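Local coordinates for protein tengpin (Thermoanaerobacter tengcongensis, PDB 2VH4) that belongs to the serpin family and probably inhibits serine proteases, here trapped in a latent conformation within a loop C-sheet polymer, at residues S32-E37 with Y276-K281; N356-F361 with I374-S379. One frame throughout, in Å; residues are numbered along the deposited sequence.

Contact 1. Residues S32-E37 with Y276-K281; sequences SIDDKE and YEYTIK
Two flat groups meet here, the ring of Tyr-278 and the carboxylate of Asp-34. Asp-34 OD1 lies at the edge of the ring, near its plane. The two planes are almost perpendicular, 89° apart. Tyr-278 OH gives OD1 a weak hydrogen bond of 3.5 Å. The same oxygen also takes a weak bond from the backbone N of Lys-36, so one carboxylate oxygen weakly links the loop backbone and the tyrosine hydroxyl. Tyr-278 CG stands anti to the backbone N (chi1 -179°), which carries the hydroxyl out to the loop. Lys-36 approaches the ring obliquely. Its CD packs 3.3 Å from Tyr-278 CE1. Beyond CG the lysine chain is extended, and it runs past the ring to the strand backbone. There Lys-36 NZ makes a weak hydrogen bond of 2.9 Å to Thr-279 O. This weak bond draws the ammonium group in beside the tyrosine. Two residues further along the strand, Ile-280 CD1 sits 3.3 Å from Ser-32 O and 3.9 Å from Ser-32 CB. Ser-32 OG is bonded to Leu-28 O of helix 15-32. The contact packs the loop after this helix, serpin helix A, against a strand of sheet A. The loop leads on to strand 39-41, whose Ser-39 touches Tyr-278. Strand 263-281 is paired in turn with strand 314-326, where Thr-322 bonds the backbone of Tyr-278.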
ATOM      1  N   SER A  32      10.361  -4.031   0.051  1.00 14.20           N
ATOM      2  CA  SER A  32      10.050  -3.035   1.078  1.00 14.73           C
ATOM      3  C   SER A  32      10.637  -3.382   2.452  1.00 15.65           C
ATOM      4  O   SER A  32      11.119  -2.497   3.169  1.00 16.84           O
ATOM      5  CB  SER A  32       8.534  -2.873   1.236  1.00 14.94           C
ATOM      6  OG  SER A  32       7.930  -2.369   0.059  1.00 17.08           O
ATOM      7  N   ILE A  33      10.571  -4.658   2.829  1.00 14.56           N
ATOM      8  CA  ILE A  33      10.962  -5.074   4.177  1.00 13.51           C
ATOM      9  C   ILE A  33      12.429  -4.771   4.472  1.00 14.02           C
ATOM     10  O   ILE A  33      13.293  -4.904   3.600  1.00 13.21           O
ATOM     11  CB  ILE A  33      10.621  -6.553   4.471  1.00 12.94           C
ATOM     12  CG1 ILE A  33      11.389  -7.501   3.537  1.00 12.27           C
ATOM     13  CG2 ILE A  33       9.108  -6.762   4.374  1.00 11.84           C
ATOM     14  CD1 ILE A  33      11.517  -8.920   4.059  1.00 11.44           C
ATOM     15  N   ASP A  34      12.693  -4.340   5.701  1.00 14.59           N
ATOM     16  CA  ASP A  34      14.036  -3.951   6.108  1.00 14.82           C
ATOM     17  C   ASP A  34      14.324  -4.398   7.538  1.00 13.87           C
ATOM     18  O   ASP A  34      13.720  -5.361   8.015  1.00 13.18           O
ATOM     19  CB  ASP A  34      14.237  -2.441   5.925  1.00 15.45           C
ATOM     20  CG  ASP A  34      13.211  -1.601   6.680  1.00 19.84           C
ATOM     21  OD1 ASP A  34      12.225  -2.158   7.223  1.00 20.70           O
ATOM     22  OD2 ASP A  34      13.403  -0.361   6.714  1.00 23.36           O
ATOM     23  N   ASP A  35      15.248  -3.710   8.208  1.00 13.32           N
ATOM     24  CA  ASP A  35      15.643  -4.059   9.573  1.00 14.23           C
ATOM     25  C   ASP A  35      14.501  -3.892  10.577  1.00 14.70           C
ATOM     26  O   ASP A  35      14.518  -4.499  11.646  1.00 15.23           O
ATOM     27  CB  ASP A  35      16.858  -3.234  10.020  1.00 14.13           C
ATOM     28  CG  ASP A  35      16.467  -1.913  10.675  1.00 14.94           C
ATOM     29  OD1 ASP A  35      15.936  -1.025   9.972  1.00 13.44           O
ATOM     30  OD2 ASP A  35      16.698  -1.762  11.896  1.00 18.45           O
ATOM     31  N   LYS A  36      13.519  -3.065  10.230  1.00 15.54           N
ATOM     32  CA  LYS A  36      12.392  -2.788  11.110  1.00 16.00           C
ATOM     33  C   LYS A  36      11.585  -4.049  11.384  1.00 16.56           C
ATOM     34  O   LYS A  36      11.145  -4.743  10.460  1.00 16.81           O
ATOM     35  CB  LYS A  36      11.508  -1.695  10.521  1.00 16.46           C
ATOM     36  CG  LYS A  36      12.160  -0.315  10.500  1.00 19.10           C
ATOM     37  CD  LYS A  36      11.533   0.544   9.409  1.00 21.66           C
ATOM     38  CE  LYS A  36      11.951   1.995   9.511  1.00 24.43           C
ATOM     39  NZ  LYS A  36      11.402   2.788   8.375  1.00 30.01           N
ATOM     40  N   GLU A  37      11.422  -4.344  12.669  1.00 16.08           N
ATOM     41  CA  GLU A  37      10.692  -5.508  13.130  1.00 16.57           C
ATOM     42  C   GLU A  37       9.207  -5.346  12.785  1.00 15.52           C
ATOM     43  O   GLU A  37       8.597  -6.242  12.192  1.00 15.15           O
ATOM     44  CB  GLU A  37      10.905  -5.677  14.637  1.00 16.02           C
ATOM     45  CG  GLU A  37      10.375  -6.968  15.227  1.00 18.89           C
ATOM     46  CD  GLU A  37      10.667  -7.080  16.716  1.00 18.98           C
ATOM     47  OE1 GLU A  37      11.793  -7.491  17.080  1.00 20.93           O
ATOM     48  OE2 GLU A  37       9.768  -6.758  17.522  1.00 22.60           O
ATOM     49  N   TYR A 276       0.853  -0.234  15.662  1.00  8.75           N
ATOM     50  CA  TYR A 276       1.999   0.611  15.335  1.00 10.31           C
ATOM     51  C   TYR A 276       1.792   1.488  14.102  1.00 10.63           C
ATOM     52  O   TYR A 276       0.853   1.290  13.330  1.00 11.03           O
ATOM     53  CB  TYR A 276       3.283  -0.233  15.180  1.00  9.75           C
ATOM     54  CG  TYR A 276       3.213  -1.305  14.107  1.00  9.91           C
ATOM     55  CD1 TYR A 276       3.538  -1.015  12.777  1.00  6.74           C
ATOM     56  CD2 TYR A 276       2.827  -2.611  14.425  1.00  8.77           C
ATOM     57  CE1 TYR A 276       3.477  -1.984  11.796  1.00  3.88           C
ATOM     58  CE2 TYR A 276       2.762  -3.587  13.451  1.00  7.14           C
ATOM     59  CZ  TYR A 276       3.091  -3.269  12.138  1.00  8.27           C
ATOM     60  OH  TYR A 276       3.030  -4.244  11.170  1.00  9.76           O
ATOM     61  N   GLU A 277       2.686   2.464  13.949  1.00 10.98           N
ATOM     62  CA  GLU A 277       2.806   3.266  12.737  1.00 11.49           C
ATOM     63  C   GLU A 277       4.112   2.909  12.044  1.00 10.16           C
ATOM     64  O   GLU A 277       5.067   2.465  12.692  1.00  9.49           O
ATOM     65  CB  GLU A 277       2.804   4.753  13.070  1.00 12.10           C
ATOM     66  CG  GLU A 277       1.526   5.245  13.718  1.00 17.67           C
ATOM     67  CD  GLU A 277       1.667   6.636  14.291  1.00 21.06           C
ATOM     68  OE1 GLU A 277       2.816   7.049  14.567  1.00 25.60           O
ATOM     69  OE2 GLU A 277       0.631   7.316  14.467  1.00 21.61           O
ATOM     70  N   TYR A 278       4.146   3.118  10.730  1.00  9.43           N
ATOM     71  CA  TYR A 278       5.296   2.777   9.900  1.00  8.15           C
ATOM     72  C   TYR A 278       5.438   3.784   8.770  1.00  7.54           C
ATOM     73  O   TYR A 278       4.445   4.226   8.188  1.00  5.29           O
ATOM     74  CB  TYR A 278       5.120   1.370   9.342  1.00  8.81           C
ATOM     75  CG  TYR A 278       6.239   0.840   8.475  1.00 11.07           C
ATOM     76  CD1 TYR A 278       7.455   0.434   9.032  1.00 14.01           C
ATOM     77  CD2 TYR A 278       6.067   0.695   7.102  1.00 11.96           C
ATOM     78  CE1 TYR A 278       8.476  -0.080   8.234  1.00  8.90           C
ATOM     79  CE2 TYR A 278       7.087   0.182   6.296  1.00 10.33           C
ATOM     80  CZ  TYR A 278       8.282  -0.200   6.871  1.00  9.84           C
ATOM     81  OH  TYR A 278       9.286  -0.709   6.082  1.00 14.07           O
ATOM     82  N   THR A 279       6.682   4.149   8.476  1.00  8.14           N
ATOM     83  CA  THR A 279       6.993   5.040   7.362  1.00  8.16           C
ATOM     84  C   THR A 279       8.081   4.407   6.506  1.00  8.16           C
ATOM     85  O   THR A 279       9.089   3.930   7.027  1.00  8.75           O
ATOM     86  CB  THR A 279       7.452   6.434   7.856  1.00  7.86           C
ATOM     87  OG1 THR A 279       6.456   6.993   8.723  1.00 11.09           O
ATOM     88  CG2 THR A 279       7.654   7.382   6.698  1.00  8.42           C
ATOM     89  N   ILE A 280       7.862   4.385   5.194  1.00  8.79           N
ATOM     90  CA  ILE A 280       8.904   3.962   4.259  1.00  9.72           C
ATOM     91  C   ILE A 280       9.006   4.909   3.051  1.00 10.03           C
ATOM     92  O   ILE A 280       8.000   5.232   2.417  1.00 10.33           O
ATOM     93  CB  ILE A 280       8.736   2.469   3.821  1.00  9.66           C
ATOM     94  CG1 ILE A 280       9.923   2.010   2.959  1.00 10.02           C
ATOM     95  CG2 ILE A 280       7.398   2.240   3.118  1.00  7.82           C
ATOM     96  CD1 ILE A 280       9.905   0.526   2.576  1.00  9.41           C
ATOM     97  N   LYS A 281      10.221   5.372   2.766  1.00  9.49           N
ATOM     98  CA  LYS A 281      10.494   6.076   1.521  1.00 10.48           C
ATOM     99  C   LYS A 281      10.692   5.002   0.455  1.00 11.24           C
ATOM    100  O   LYS A 281      11.652   4.224   0.523  1.00 11.03           O
ATOM    101  CB  LYS A 281      11.731   6.974   1.647  1.00  9.81           C
TER

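Contact 2. Residues N356-F361 with I374-S379; sequences NRPFIF and IGTVLS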
ATOM      1  N   ASN A 356      16.012 -10.940  10.392  1.00 20.65           N
ATOM      2  CA  ASN A 356      15.280 -11.724  11.380  1.00 20.88           C
ATOM      3  C   ASN A 356      14.016 -12.359  10.807  1.00 20.29           C
ATOM      4  O   ASN A 356      13.406 -11.807   9.895  1.00 20.85           O
ATOM      5  CB  ASN A 356      14.940 -10.855  12.598  1.00 21.67           C
ATOM      6  CG  ASN A 356      16.123 -10.682  13.555  1.00 25.31           C
ATOM      7  OD1 ASN A 356      17.098 -11.439  13.513  1.00 30.51           O
ATOM      8  ND2 ASN A 356      16.032  -9.685  14.430  1.00 26.17           N
ATOM      9  N   ARG A 357      13.632 -13.518  11.349  1.00 19.14           N
ATOM     10  CA  ARG A 357      12.437 -14.232  10.900  1.00 18.11           C
ATOM     11  C   ARG A 357      11.161 -13.545  11.397  1.00 15.62           C
ATOM     12  O   ARG A 357      10.944 -13.434  12.606  1.00 15.00           O
ATOM     13  CB  ARG A 357      12.475 -15.699  11.348  1.00 17.68           C
ATOM     14  CG  ARG A 357      11.424 -16.577  10.670  1.00 21.14           C
ATOM     15  CD  ARG A 357      11.670 -18.064  10.934  1.00 20.53           C
ATOM     16  NE  ARG A 357      10.926 -18.561  12.093  1.00 28.66           N
ATOM     17  CZ  ARG A 357      11.430 -18.700  13.320  1.00 32.06           C
ATOM     18  NH1 ARG A 357      10.660 -19.164  14.298  1.00 27.64           N
ATOM     19  NH2 ARG A 357      12.697 -18.374  13.577  1.00 32.87           N
ATOM     20  N   PRO A 358      10.322 -13.062  10.461  1.00 13.82           N
ATOM     21  CA  PRO A 358       9.096 -12.360  10.831  1.00 12.63           C
ATOM     22  C   PRO A 358       7.825 -13.210  10.822  1.00 11.51           C
ATOM     23  O   PRO A 358       7.683 -14.123  10.002  1.00 10.55           O
ATOM     24  CB  PRO A 358       8.986 -11.300   9.737  1.00 13.44           C
ATOM     25  CG  PRO A 358       9.629 -11.957   8.507  1.00 12.34           C
ATOM     26  CD  PRO A 358      10.505 -13.094   8.997  1.00 12.95           C
ATOM     27  N   PHE A 359       6.911 -12.890  11.735  1.00 10.37           N
ATOM     28  CA  PHE A 359       5.518 -13.311  11.631  1.00  9.26           C
ATOM     29  C   PHE A 359       4.932 -12.437  10.532  1.00  8.34           C
ATOM     30  O   PHE A 359       4.844 -11.215  10.685  1.00  8.70           O
ATOM     31  CB  PHE A 359       4.785 -13.082  12.966  1.00  9.73           C
ATOM     32  CG  PHE A 359       3.312 -13.419  12.940  1.00 10.34           C
ATOM     33  CD1 PHE A 359       2.843 -14.574  13.555  1.00 14.75           C
ATOM     34  CD2 PHE A 359       2.386 -12.567  12.335  1.00 12.70           C
ATOM     35  CE1 PHE A 359       1.476 -14.891  13.548  1.00 15.22           C
ATOM     36  CE2 PHE A 359       1.017 -12.877  12.321  1.00 11.08           C
ATOM     37  CZ  PHE A 359       0.565 -14.039  12.929  1.00 10.63           C
ATOM     38  N   ILE A 360       4.547 -13.065   9.423  1.00  6.68           N
ATOM     39  CA  ILE A 360       3.989 -12.344   8.280  1.00  6.14           C
ATOM     40  C   ILE A 360       2.457 -12.320   8.322  1.00  5.58           C
ATOM     41  O   ILE A 360       1.819 -13.294   8.733  1.00  3.59           O
ATOM     42  CB  ILE A 360       4.519 -12.924   6.938  1.00  6.79           C
ATOM     43  CG1 ILE A 360       6.018 -12.636   6.795  1.00  6.54           C
ATOM     44  CG2 ILE A 360       3.753 -12.364   5.730  1.00  6.34           C
ATOM     45  CD1 ILE A 360       6.774 -13.684   6.010  1.00  7.16           C
ATOM     46  N   PHE A 361       1.877 -11.198   7.897  1.00  5.87           N
ATOM     47  CA  PHE A 361       0.422 -11.079   7.799  1.00  6.31           C
ATOM     48  C   PHE A 361      -0.062 -10.238   6.616  1.00  7.09           C
ATOM     49  O   PHE A 361       0.687  -9.444   6.043  1.00  7.36           O
ATOM     50  CB  PHE A 361      -0.177 -10.548   9.107  1.00  4.82           C
ATOM     51  CG  PHE A 361       0.157  -9.119   9.395  1.00  2.00           C
ATOM     52  CD1 PHE A 361      -0.653  -8.091   8.912  1.00  2.00           C
ATOM     53  CD2 PHE A 361       1.268  -8.798  10.162  1.00  2.00           C
ATOM     54  CE1 PHE A 361      -0.351  -6.760   9.171  1.00  2.00           C
ATOM     55  CE2 PHE A 361       1.585  -7.473  10.433  1.00  3.89           C
ATOM     56  CZ  PHE A 361       0.773  -6.446   9.934  1.00  6.12           C
ATOM     57  N   ILE A 374      -0.071  -5.635   3.616  1.00  6.72           N
ATOM     58  CA  ILE A 374       0.833  -6.741   3.935  1.00  6.37           C
ATOM     59  C   ILE A 374       1.972  -6.226   4.810  1.00  6.91           C
ATOM     60  O   ILE A 374       2.571  -5.197   4.505  1.00  8.36           O
ATOM     61  CB  ILE A 374       1.316  -7.509   2.660  1.00  7.43           C
ATOM     62  CG1 ILE A 374       2.087  -8.775   3.039  1.00  5.47           C
ATOM     63  CG2 ILE A 374       2.115  -6.608   1.716  1.00  7.46           C
ATOM     64  CD1 ILE A 374       2.290  -9.729   1.875  1.00  6.04           C
ATOM     65  N   GLY A 375       2.239  -6.914   5.920  1.00  6.75           N
ATOM     66  CA  GLY A 375       3.219  -6.436   6.889  1.00  6.49           C
ATOM     67  C   GLY A 375       3.887  -7.505   7.732  1.00  7.00           C
ATOM     68  O   GLY A 375       3.648  -8.698   7.538  1.00  6.33           O
ATOM     69  N   THR A 376       4.737  -7.068   8.662  1.00  6.86           N
ATOM     70  CA  THR A 376       5.474  -7.984   9.550  1.00  7.79           C
ATOM     71  C   THR A 376       5.419  -7.514  11.004  1.00  7.84           C
ATOM     72  O   THR A 376       5.392  -6.310  11.271  1.00  6.59           O
ATOM     73  CB  THR A 376       6.976  -8.153   9.136  1.00  6.30           C
ATOM     74  OG1 THR A 376       7.659  -6.895   9.219  1.00  8.94           O
ATOM     75  CG2 THR A 376       7.109  -8.684   7.729  1.00  6.03           C
ATOM     76  N   VAL A 377       5.380  -8.478  11.927  1.00  8.51           N
ATOM     77  CA  VAL A 377       5.515  -8.219  13.367  1.00 10.30           C
ATOM     78  C   VAL A 377       6.412  -9.270  14.008  1.00 10.87           C
ATOM     79  O   VAL A 377       6.580 -10.364  13.466  1.00 10.35           O
ATOM     80  CB  VAL A 377       4.158  -8.229  14.131  1.00 10.25           C
ATOM     81  CG1 VAL A 377       3.455  -6.909  13.998  1.00 14.18           C
ATOM     82  CG2 VAL A 377       3.262  -9.367  13.668  1.00  8.72           C
ATOM     83  N   LEU A 378       6.970  -8.926  15.166  1.00 11.40           N
ATOM     84  CA  LEU A 378       7.725  -9.861  15.997  1.00 13.06           C
ATOM     85  C   LEU A 378       9.049 -10.295  15.391  1.00 14.60           C
ATOM     86  O   LEU A 378       9.323 -10.072  14.207  1.00 14.20           O
ATOM     87  CB  LEU A 378       6.886 -11.097  16.354  1.00 12.29           C
ATOM     88  CG  LEU A 378       5.610 -10.915  17.182  1.00 13.82           C
ATOM     89  CD1 LEU A 378       4.911 -12.257  17.350  1.00 13.32           C
ATOM     90  CD2 LEU A 378       5.903 -10.272  18.541  1.00 13.00           C
ATOM     91  N   SER A 379       9.867 -10.924  16.229  1.00 16.60           N
ATOM     92  CA  SER A 379      11.126 -11.489  15.796  1.00 17.92           C
ATOM     93  C   SER A 379      11.201 -12.916  16.311  1.00 18.63           C
ATOM     94  O   SER A 379      11.577 -13.162  17.460  1.00 19.37           O
ATOM     95  CB  SER A 379      12.285 -10.650  16.308  1.00 17.85           C
ATOM     96  OG  SER A 379      13.370 -10.736  15.413  1.00 25.05           O
TER
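This contact is the beta hairpin of strands 359-365 and 371-377, the C-terminal pair of serpin sheet B. The strand segments run antiparallel at 157°. Phe-359 with Val-377 and Phe-361 with Gly-375 are hydrogen-bonded pairs. Ile-360 with Thr-376, between them, is a non-hydrogen-bonded pair. Val-377 N bonds Phe-359 O at 3.1 Å, nearly straight. The return bond from Phe-359 N to Val-377 O is more bent. Phe-361 and Gly-375 exchange two nearly straight bonds. The ring of Phe-361 lies across the glycine backbone. Its CG sits between the backbone N and the carbonyl carbon (chi1 69°), which swings the ring over the partner strand. Gly-375 CA makes a CH-pi contact with one ring face, 4.1 Å from the centroid, and Gly-375 C lies 3.5 Å above the ring plane. The absence of a side chain on Gly-375 lets the ring lie this close. With an alanine in place of Phe-361, the Gly-375 backbone would probably lose the ring that lies across it, Val-377 one of its aromatic neighbours, and Phe-274 the ring it meets. Phe-359 lies alongside Val-377, with CD2 3.6 Å from CG2. These side chains face strand 263-281, where Phe-274 meets the Phe-361 ring. On the side of Ile-360 and Thr-376, the loop residue Pro-358 brings CB 3.8 Å from Thr-376 CB. Thr-376 OG1 turns to Ser-39 OG on strand 39-41. The hairpin is therefore bonded through its backbone, while mostly apolar groups pack the side that carries the phenylalanines.

How the contacts relate
From the N terminus, helix 15-32 leads into the loop 32-37, and contact 1 closes when the chain returns at 276-281, after 238 intervening residues. Contact 2 comes later. It closes a hairpin with only 12 residues between its segments. The two are in series and do not cross. Their centres lie about 11 Å apart, and they touch. Tyr-276 OH probably bonds Thr-376 O at 3.1 Å, and Glu-37 O is probably bonded by Thr-376 OG1 at 3.2 Å. Together they join the exit of helix 15-32 and strand 263-281 to the C-terminal hairpin. Strand 39-41, just after the loop, pairs with strand 371-377 of that hairpin.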